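Local coordinates for alpha-fucosidase (Bifidobacterium bifidum, PDB 2EAD), which acts as a 1,2-alpha-L-fucosidase, this chain being the catalytic domain, a family 95 glycoside hydrolase that releases L-fucose from alpha-1,2-linked glycans, at residues A[797-802]-A[823-828]; A[846-851]-A[879-884]; A[328-333]-A[435-440]. The protein carries 1 engineered substitution. All coordinates share one frame; numbering follows the deposited sequence.

Contact 1 of 3, residues A[797-802]-A[823-828]; sequences NYTNIL and FTVGTT
In the core of a beta-sandwich, Thr799 and Ile801 of one sheet, with Leu802 just beyond the strand, meet Phe823, Val825 and Thr827 of the other. The strands 799-801 and 823-828 run nearly parallel, 19° apart with axes 9.5 Å from each other, and no hydrogen bond joins them; side chains alone fill the gap. Ile801 is the central piece. Its two branches divide the work: CD1 leans on Val825 CG1 at 3.6 Å, while CG2 rests on Thr827 CG2, also at 3.6 Å. With chi1 at -61° CG2 stands opposite the backbone N and CG1 beside it; the turn at chi2 then brings CD1 to Val825. The methyl of Thr827 is shared, since Leu802 reaches for it tip to tip, with CD1 at 3.8 Å from Thr827 CG2. At the other end the packing is looser: the Thr799 and Val825 side chains run alongside each other in opposite senses, 4.2 Å from Thr799 CG2 to Val825 CG2, and Thr799 OG1 lies obliquely against the ring of Phe823, 4.2 Å from CD2. Leu839 of the neighbouring strand 833-841 touches both Phe823 and Val825, widening the apolar layer. Tyr798 points the other way, its hydroxyl hydrogen-bonded to Asp695. Alternate residues turned inward from two stacked sheets, with only a small angle between the strands, are characteristic of the aligned beta-sandwich, here in the family 95 C-terminal region.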
loop_
_atom_site.group_PDB
_atom_site.type_symbol
_atom_site.label_atom_id
_atom_site.label_comp_id
_atom_site.label_asym_id
_atom_site.label_seq_id
_atom_site.Cartn_x
_atom_site.Cartn_y
_atom_site.Cartn_z
ATOM N N ASN A 797 -5.490 -21.525 6.788
ATOM C CA ASN A 797 -5.432 -20.837 5.505
ATOM C C ASN A 797 -6.206 -21.583 4.414
ATOM O O ASN A 797 -5.702 -21.777 3.291
ATOM C CB ASN A 797 -3.978 -20.588 5.063
ATOM C CG ASN A 797 -3.165 -19.761 6.082
ATOM O OD1 ASN A 797 -3.719 -19.024 6.910
ATOM N ND2 ASN A 797 -1.852 -19.901 6.022
ATOM N N TYR A 798 -7.414 -22.020 4.738
ATOM C CA TYR A 798 -8.222 -22.716 3.741
ATOM C C TYR A 798 -8.663 -21.726 2.661
ATOM O O TYR A 798 -8.772 -20.497 2.894
ATOM C CB TYR A 798 -9.418 -23.461 4.364
ATOM C CG TYR A 798 -10.491 -22.569 4.983
ATOM C CD1 TYR A 798 -11.582 -22.098 4.217
ATOM C CD2 TYR A 798 -10.411 -22.180 6.317
ATOM C CE1 TYR A 798 -12.558 -21.288 4.782
ATOM C CE2 TYR A 798 -11.387 -21.370 6.888
ATOM C CZ TYR A 798 -12.448 -20.916 6.108
ATOM O OH TYR A 798 -13.421 -20.107 6.681
ATOM N N THR A 799 -8.876 -22.262 1.477
ATOM C CA THR A 799 -9.278 -21.489 0.299
ATOM C C THR A 799 -10.797 -21.304 0.356
ATOM O O THR A 799 -11.562 -22.264 0.344
ATOM C CB THR A 799 -8.846 -22.232 -0.985
ATOM O OG1 THR A 799 -7.448 -22.526 -0.904
ATOM C CG2 THR A 799 -9.145 -21.418 -2.276
ATOM N N ASN A 800 -11.225 -20.055 0.427
ATOM C CA ASN A 800 -12.643 -19.749 0.536
ATOM C C ASN A 800 -13.119 -19.051 -0.757
ATOM O O ASN A 800 -12.806 -17.875 -1.015
ATOM C CB ASN A 800 -12.894 -18.907 1.795
ATOM C CG ASN A 800 -14.371 -18.738 2.112
ATOM O OD1 ASN A 800 -15.253 -19.079 1.310
ATOM N ND2 ASN A 800 -14.644 -18.192 3.281
ATOM N N ILE A 801 -13.887 -19.796 -1.551
ATOM C CA ILE A 801 -14.339 -19.339 -2.849
ATOM C C ILE A 801 -15.633 -18.529 -2.698
ATOM O O ILE A 801 -16.574 -18.982 -2.079
ATOM C CB ILE A 801 -14.602 -20.555 -3.808
ATOM C CG1 ILE A 801 -13.335 -21.401 -4.048
ATOM C CG2 ILE A 801 -15.256 -20.101 -5.106
ATOM C CD1 ILE A 801 -12.132 -20.675 -4.666
ATOM N N LEU A 802 -15.655 -17.333 -3.274
ATOM C CA LEU A 802 -16.818 -16.435 -3.234
ATOM C C LEU A 802 -17.399 -16.252 -1.835
ATOM O O LEU A 802 -18.615 -16.485 -1.617
ATOM C CB LEU A 802 -17.901 -16.891 -4.242
ATOM C CG LEU A 802 -17.417 -17.032 -5.690
ATOM C CD1 LEU A 802 -18.468 -17.730 -6.549
ATOM C CD2 LEU A 802 -17.006 -15.647 -6.327
ATOM N N PHE A 823 -1.852 -21.164 -3.923
ATOM C CA PHE A 823 -2.727 -21.679 -4.953
ATOM C C PHE A 823 -3.138 -20.522 -5.827
ATOM O O PHE A 823 -3.535 -19.472 -5.308
ATOM C CB PHE A 823 -3.991 -22.280 -4.320
ATOM C CG PHE A 823 -3.713 -23.392 -3.369
ATOM C CD1 PHE A 823 -3.672 -24.726 -3.824
ATOM C CD2 PHE A 823 -3.460 -23.131 -2.031
ATOM C CE1 PHE A 823 -3.409 -25.762 -2.948
ATOM C CE2 PHE A 823 -3.182 -24.185 -1.125
ATOM C CZ PHE A 823 -3.167 -25.507 -1.600
ATOM N N THR A 824 -3.059 -20.701 -7.140
ATOM C CA THR A 824 -3.654 -19.755 -8.070
ATOM C C THR A 824 -5.120 -20.156 -8.315
ATOM O O THR A 824 -5.452 -21.337 -8.541
ATOM C CB THR A 824 -2.843 -19.654 -9.360
ATOM O OG1 THR A 824 -1.491 -19.338 -9.005
ATOM C CG2 THR A 824 -3.392 -18.525 -10.279
ATOM N N VAL A 825 -6.005 -19.173 -8.209
ATOM C CA VAL A 825 -7.432 -19.465 -8.174
ATOM C C VAL A 825 -8.175 -18.773 -9.290
ATOM O O VAL A 825 -8.025 -17.568 -9.487
ATOM C CB VAL A 825 -8.069 -19.032 -6.839
ATOM C CG1 VAL A 825 -9.582 -19.258 -6.850
ATOM C CG2 VAL A 825 -7.407 -19.726 -5.659
ATOM N N GLY A 826 -9.003 -19.552 -9.997
ATOM C CA GLY A 826 -9.986 -18.995 -10.923
ATOM C C GLY A 826 -11.369 -19.507 -10.574
ATOM O O GLY A 826 -11.524 -20.638 -10.098
ATOM N N THR A 827 -12.378 -18.666 -10.769
ATOM C CA THR A 827 -13.757 -19.025 -10.407
ATOM C C THR A 827 -14.716 -18.427 -11.416
ATOM O O THR A 827 -14.553 -17.266 -11.846
ATOM C CB THR A 827 -14.160 -18.505 -9.004
ATOM O OG1 THR A 827 -13.156 -18.873 -8.051
ATOM C CG2 THR A 827 -15.517 -19.115 -8.567
ATOM N N THR A 828 -15.686 -19.247 -11.807
ATOM C CA THR A 828 -16.787 -18.822 -12.662
ATOM C C THR A 828 -18.080 -19.038 -11.911
ATOM O O THR A 828 -18.260 -20.072 -11.258
ATOM C CB THR A 828 -16.789 -19.600 -13.993
ATOM O OG1 THR A 828 -15.525 -19.400 -14.616
ATOM C CG2 THR A 828 -17.888 -19.053 -14.957
#

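Contact 2 of 3, residues A[846-851]-A[879-884]; sequences QAAVKI and ASLLVF
Ala847 and Phe884 trade two backbone hydrogen bonds, and Val849 and Leu882 trade two more, fixing the strands 847-851 and 880-884 as antiparallel neighbours. In the first pair Ala847 N reaches Phe884 O at 2.9 Å and Phe884 N returns to Ala847 O at 3.0 Å. In the second, Val849 N lies 2.8 Å from Leu882 O and Leu882 N 2.9 Å from Val849 O. Between them Ala848 and Val883 form a non-hydrogen-bonded pair. Toward Ala879 a water takes over: it accepts from Ile851 N at 2.9 Å and donates to Ser880 O at 2.6 Å, bridging the backbones where no direct bond spans them. The side chains then sort to the two faces. On the face of Ala847, Val849, Leu882 and Phe884, the Phe884 ring folds back over its strand partner: CG sits between the backbone N and carbonyl carbon (chi1 52°), and Ala847 CB makes a CH-pi contact, 3.7 Å from the ring centroid and 18° off the normal. Tyr892 meets the same ring, and Leu839 packs on Ala847 and Val849. On the other face Leu881 spreads its methyls, CD1 against Ala848 CB and CD2 3.6 Å from Lys850 CB; the extended lysine carries its CE on past Ala879. This is antiparallel pairing that opens at one end around a water, within one layer of the beta-sandwich, with apolar residues on its inward face.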
loop_
_atom_site.group_PDB
_atom_site.type_symbol
_atom_site.label_atom_id
_atom_site.label_comp_id
_atom_site.label_asym_id
_atom_site.label_seq_id
_atom_site.Cartn_x
_atom_site.Cartn_y
_atom_site.Cartn_z
ATOM N N GLN A 846 -1.524 -29.332 0.826
ATOM C CA GLN A 846 -2.848 -29.938 0.874
ATOM C C GLN A 846 -3.933 -28.888 0.648
ATOM O O GLN A 846 -3.940 -27.879 1.351
ATOM C CB GLN A 846 -3.072 -30.570 2.230
ATOM C CG GLN A 846 -4.365 -31.348 2.297
ATOM C CD GLN A 846 -4.908 -31.396 3.686
ATOM O OE1 GLN A 846 -4.939 -30.374 4.398
ATOM N NE2 GLN A 846 -5.342 -32.579 4.104
ATOM N N ALA A 847 -4.849 -29.131 -0.306
ATOM C CA ALA A 847 -6.015 -28.270 -0.511
ATOM C C ALA A 847 -7.168 -28.457 0.481
ATOM O O ALA A 847 -7.526 -29.583 0.905
ATOM C CB ALA A 847 -6.523 -28.380 -1.954
ATOM N N ALA A 848 -7.774 -27.335 0.861
ATOM C CA ALA A 848 -8.959 -27.366 1.708
ATOM C C ALA A 848 -9.842 -26.224 1.222
ATOM O O ALA A 848 -9.428 -25.058 1.309
ATOM C CB ALA A 848 -8.577 -27.193 3.158
ATOM N N VAL A 849 -11.002 -26.555 0.636
ATOM C CA VAL A 849 -11.747 -25.565 -0.132
ATOM C C VAL A 849 -13.157 -25.408 0.398
ATOM O O VAL A 849 -13.911 -26.384 0.471
ATOM C CB VAL A 849 -11.792 -25.871 -1.664
ATOM C CG1 VAL A 849 -12.467 -24.699 -2.451
ATOM C CG2 VAL A 849 -10.406 -26.120 -2.228
ATOM N N LYS A 850 -13.501 -24.172 0.767
ATOM C CA LYS A 850 -14.875 -23.842 1.097
ATOM C C LYS A 850 -15.488 -23.223 -0.152
ATOM O O LYS A 850 -14.825 -22.484 -0.890
ATOM C CB LYS A 850 -14.919 -22.873 2.280
ATOM C CG LYS A 850 -16.312 -22.515 2.770
ATOM C CD LYS A 850 -16.266 -21.682 4.042
ATOM C CE LYS A 850 -17.672 -21.448 4.613
ATOM N NZ LYS A 850 -17.639 -20.510 5.821
ATOM N N ILE A 851 -16.754 -23.516 -0.413
ATOM C CA ILE A 851 -17.429 -22.830 -1.507
ATOM C C ILE A 851 -18.617 -22.122 -0.901
ATOM O O ILE A 851 -19.664 -22.729 -0.649
ATOM C CB ILE A 851 -17.794 -23.754 -2.691
ATOM C CG1 ILE A 851 -16.511 -24.435 -3.205
ATOM C CG2 ILE A 851 -18.451 -22.924 -3.813
ATOM C CD1 ILE A 851 -16.642 -25.243 -4.524
ATOM N N ALA A 879 -20.945 -26.044 8.059
ATOM C CA ALA A 879 -20.308 -25.698 6.793
ATOM C C ALA A 879 -19.303 -26.796 6.400
ATOM O O ALA A 879 -18.790 -27.500 7.251
ATOM C CB ALA A 879 -19.627 -24.343 6.884
ATOM N N SER A 880 -19.004 -26.889 5.117
ATOM C CA SER A 880 -18.176 -27.953 4.581
ATOM C C SER A 880 -16.985 -27.467 3.761
ATOM O O SER A 880 -17.073 -26.454 3.048
ATOM C CB SER A 880 -19.028 -28.881 3.704
ATOM O OG SER A 880 -19.915 -29.651 4.515
ATOM N N LEU A 881 -15.893 -28.230 3.880
ATOM C CA LEU A 881 -14.703 -28.130 3.049
ATOM C C LEU A 881 -14.511 -29.407 2.266
ATOM O O LEU A 881 -14.791 -30.502 2.766
ATOM C CB LEU A 881 -13.422 -27.964 3.904
ATOM C CG LEU A 881 -13.211 -26.850 4.931
ATOM C CD1 LEU A 881 -11.711 -26.730 5.305
ATOM C CD2 LEU A 881 -13.735 -25.527 4.420
ATOM N N LEU A 882 -14.000 -29.247 1.054
ATOM C CA LEU A 882 -13.451 -30.328 0.268
ATOM C C LEU A 882 -11.955 -30.326 0.525
ATOM O O LEU A 882 -11.286 -29.316 0.309
ATOM C CB LEU A 882 -13.725 -30.100 -1.212
ATOM C CG LEU A 882 -15.120 -30.477 -1.693
ATOM C CD1 LEU A 882 -15.292 -29.911 -3.112
ATOM C CD2 LEU A 882 -15.332 -32.011 -1.641
ATOM N N VAL A 883 -11.440 -31.433 1.050
ATOM C CA VAL A 883 -10.008 -31.536 1.268
ATOM C C VAL A 883 -9.360 -32.664 0.433
ATOM O O VAL A 883 -9.944 -33.757 0.237
ATOM C CB VAL A 883 -9.600 -31.480 2.809
ATOM C CG1 VAL A 883 -10.803 -31.097 3.710
ATOM C CG2 VAL A 883 -8.935 -32.733 3.300
ATOM N N PHE A 884 -8.183 -32.378 -0.092
ATOM C CA PHE A 884 -7.507 -33.319 -0.957
ATOM C C PHE A 884 -6.042 -32.954 -1.082
ATOM O O PHE A 884 -5.683 -31.784 -0.983
ATOM C CB PHE A 884 -8.195 -33.430 -2.336
ATOM C CG PHE A 884 -8.412 -32.120 -3.030
ATOM C CD1 PHE A 884 -7.515 -31.685 -4.000
ATOM C CD2 PHE A 884 -9.522 -31.320 -2.727
ATOM C CE1 PHE A 884 -7.718 -30.473 -4.670
ATOM C CE2 PHE A 884 -9.724 -30.106 -3.376
ATOM C CZ PHE A 884 -8.822 -29.686 -4.354
HETATM O O HOH W 1 -18.451 -24.973 1.452
#

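Contact 3 of 3, residues A[328-333]-A[435-440]; sequences SAIYDR and ANMGEL
Arg333, just past the end of helix 316-331, reaches over to Asn436 in the loop and Glu439 in the 3-10 turn ahead of helix 442-463, so the contact ties together two parts of the helical region; in family 95 the catalytic domain is an (alpha/alpha)6 barrel. Starting at CB, the arginine lies beside the Asn436 amide, 3.7 Å from its ND2, a nitrogen whose hydrogen bond goes to Gly816 O. The chain runs extended from CG to NE, and on the way CD passes 3.2 Å from Asn436 O. NE turns back toward its own helix, where it makes a weak bond with Ala329 O. At the end NH1 gives two nearly straight bonds: one to Glu439 OE1 at 3.0 Å, on the syn lone pair, and one to Asn436 O at 3.1 Å, approached from above the carbonyl plane. Arg333 NH2 takes Glu439 OE2 at 3.0 Å, and the salt bridge is therefore bidentate and end-on, although guanidinium and carboxylate planes are turned 41° apart. Glu439 gets there by a bend: its CG lies between N and carbonyl carbon (chi1 78°) and the chain folds again at chi2. A leucine in place of Arg333 would probably leave the Glu439 carboxylate without its countercharge and Asn436 O without this donor. Arg380 of helix 365-386 ties both segments together, binding Ile330 O, Tyr331 O and Ala435 O. Beside the polar grip, Ile330 divides its branches: CG2 touches Met437 CG at 3.9 Å, and CD1 meets Leu440 CD1 at 4.0 Å.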
loop_
_atom_site.group_PDB
_atom_site.type_symbol
_atom_site.label_atom_id
_atom_site.label_comp_id
_atom_site.label_asym_id
_atom_site.label_seq_id
_atom_site.Cartn_x
_atom_site.Cartn_y
_atom_site.Cartn_z
ATOM N N SER A 328 3.224 -6.354 -19.132
ATOM C CA SER A 328 2.140 -7.326 -19.390
ATOM C C SER A 328 2.294 -8.643 -18.614
ATOM O O SER A 328 1.289 -9.233 -18.206
ATOM C CB SER A 328 1.940 -7.565 -20.919
ATOM O OG SER A 328 2.963 -8.400 -21.451
ATOM N N ALA A 329 3.533 -9.083 -18.377
ATOM C CA ALA A 329 3.788 -10.300 -17.597
ATOM C C ALA A 329 3.110 -10.238 -16.224
ATOM O O ALA A 329 2.638 -11.251 -15.714
ATOM C CB ALA A 329 5.275 -10.508 -17.410
ATOM N N ILE A 330 3.074 -9.048 -15.625
ATOM C CA ILE A 330 2.470 -8.903 -14.295
ATOM C C ILE A 330 0.996 -8.514 -14.453
ATOM O O ILE A 330 0.121 -9.112 -13.830
ATOM C CB ILE A 330 3.200 -7.827 -13.441
ATOM C CG1 ILE A 330 4.692 -8.156 -13.280
ATOM C CG2 ILE A 330 2.463 -7.626 -12.053
ATOM C CD1 ILE A 330 5.556 -6.898 -12.965
ATOM N N TYR A 331 0.733 -7.524 -15.310
ATOM C CA TYR A 331 -0.619 -7.008 -15.503
ATOM C C TYR A 331 -1.621 -8.100 -15.896
ATOM O O TYR A 331 -2.748 -8.169 -15.371
ATOM C CB TYR A 331 -0.641 -5.844 -16.515
ATOM C CG TYR A 331 -2.008 -5.183 -16.531
ATOM C CD1 TYR A 331 -2.379 -4.254 -15.555
ATOM C CD2 TYR A 331 -2.946 -5.523 -17.504
ATOM C CE1 TYR A 331 -3.662 -3.675 -15.577
ATOM C CE2 TYR A 331 -4.193 -4.974 -17.531
ATOM C CZ TYR A 331 -4.567 -4.056 -16.581
ATOM O OH TYR A 331 -5.845 -3.522 -16.648
ATOM N N ASP A 332 -1.214 -8.955 -16.826
ATOM C CA ASP A 332 -2.144 -9.940 -17.414
ATOM C C ASP A 332 -2.371 -11.205 -16.597
ATOM O O ASP A 332 -3.122 -12.078 -17.017
ATOM C CB ASP A 332 -1.704 -10.299 -18.840
ATOM C CG ASP A 332 -1.954 -9.162 -19.824
ATOM O OD1 ASP A 332 -2.860 -8.324 -19.585
ATOM O OD2 ASP A 332 -1.250 -9.120 -20.845
ATOM N N ARG A 333 -1.762 -11.295 -15.412
ATOM C CA ARG A 333 -1.951 -12.451 -14.544
ATOM C C ARG A 333 -3.370 -12.608 -14.043
ATOM O O ARG A 333 -3.803 -13.727 -13.783
ATOM C CB ARG A 333 -1.055 -12.388 -13.311
ATOM C CG ARG A 333 0.411 -12.467 -13.642
ATOM C CD ARG A 333 1.227 -12.165 -12.390
ATOM N NE ARG A 333 2.666 -12.226 -12.697
ATOM C CZ ARG A 333 3.631 -11.861 -11.866
ATOM N NH1 ARG A 333 3.343 -11.353 -10.670
ATOM N NH2 ARG A 333 4.894 -11.965 -12.260
ATOM N N ALA A 435 -3.908 -10.286 -5.525
ATOM C CA ALA A 435 -4.035 -9.903 -6.950
ATOM C C ALA A 435 -2.766 -10.247 -7.776
ATOM O O ALA A 435 -2.563 -9.720 -8.872
ATOM C CB ALA A 435 -4.389 -8.421 -7.091
ATOM N N ASN A 436 -1.956 -11.164 -7.248
ATOM C CA ASN A 436 -0.893 -11.835 -8.012
ATOM C C ASN A 436 0.180 -10.853 -8.451
ATOM O O ASN A 436 0.506 -10.749 -9.638
ATOM C CB ASN A 436 -1.512 -12.622 -9.199
ATOM C CG ASN A 436 -0.684 -13.844 -9.600
ATOM O OD1 ASN A 436 0.486 -13.989 -9.196
ATOM N ND2 ASN A 436 -1.299 -14.746 -10.409
ATOM N N MET A 437 0.743 -10.125 -7.478
ATOM C CA MET A 437 1.825 -9.190 -7.722
ATOM C C MET A 437 2.852 -9.357 -6.609
ATOM O O MET A 437 3.488 -8.405 -6.198
ATOM C CB MET A 437 1.304 -7.748 -7.740
ATOM C CG MET A 437 0.223 -7.498 -8.807
ATOM S SD MET A 437 -0.350 -5.794 -8.809
ATOM C CE MET A 437 -1.078 -5.643 -7.181
ATOM N N GLY A 438 2.999 -10.583 -6.130
ATOM C CA GLY A 438 3.785 -10.908 -4.943
ATOM C C GLY A 438 5.194 -10.313 -4.904
ATOM O O GLY A 438 5.604 -9.784 -3.868
ATOM N N GLU A 439 5.936 -10.399 -6.013
ATOM C CA GLU A 439 7.291 -9.841 -6.057
ATOM C C GLU A 439 7.320 -8.308 -5.902
ATOM O O GLU A 439 8.355 -7.721 -5.551
ATOM C CB GLU A 439 8.026 -10.285 -7.335
ATOM C CG GLU A 439 7.626 -9.534 -8.609
ATOM C CD GLU A 439 6.455 -10.152 -9.340
ATOM O OE1 GLU A 439 5.548 -10.771 -8.712
ATOM O OE2 GLU A 439 6.430 -9.982 -10.571
ATOM N N LEU A 440 6.183 -7.653 -6.149
ATOM C CA LEU A 440 6.090 -6.199 -5.961
ATOM C C LEU A 440 6.099 -5.779 -4.491
ATOM O O LEU A 440 6.217 -4.587 -4.196
ATOM C CB LEU A 440 4.876 -5.629 -6.700
ATOM C CG LEU A 440 5.024 -5.329 -8.205
ATOM C CD1 LEU A 440 5.899 -6.259 -9.030
ATOM C CD2 LEU A 440 3.738 -5.035 -8.976
#

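Contacts 1 and 2 belong to one beta-sandwich: their centres are 10 Å apart, and strands 794-801 and 847-851 are parallel neighbours, probably hydrogen-bonded from Thr799 O to Lys850 N at 2.8 Å. Contact 2 adds the next strand to the layer that contact 1 packs against the other sheet. Contact 3 sits in the helical region, with its centre 17 Å from that of contact 1 and 26 Å from that of contact 2. It reaches the sandwich through strand 812-819, the neighbour of 823-830. Two bound calcium ions lie nearby: one about 13 Å from the Thr799 side chain, the other about 10 Å from that of Leu440.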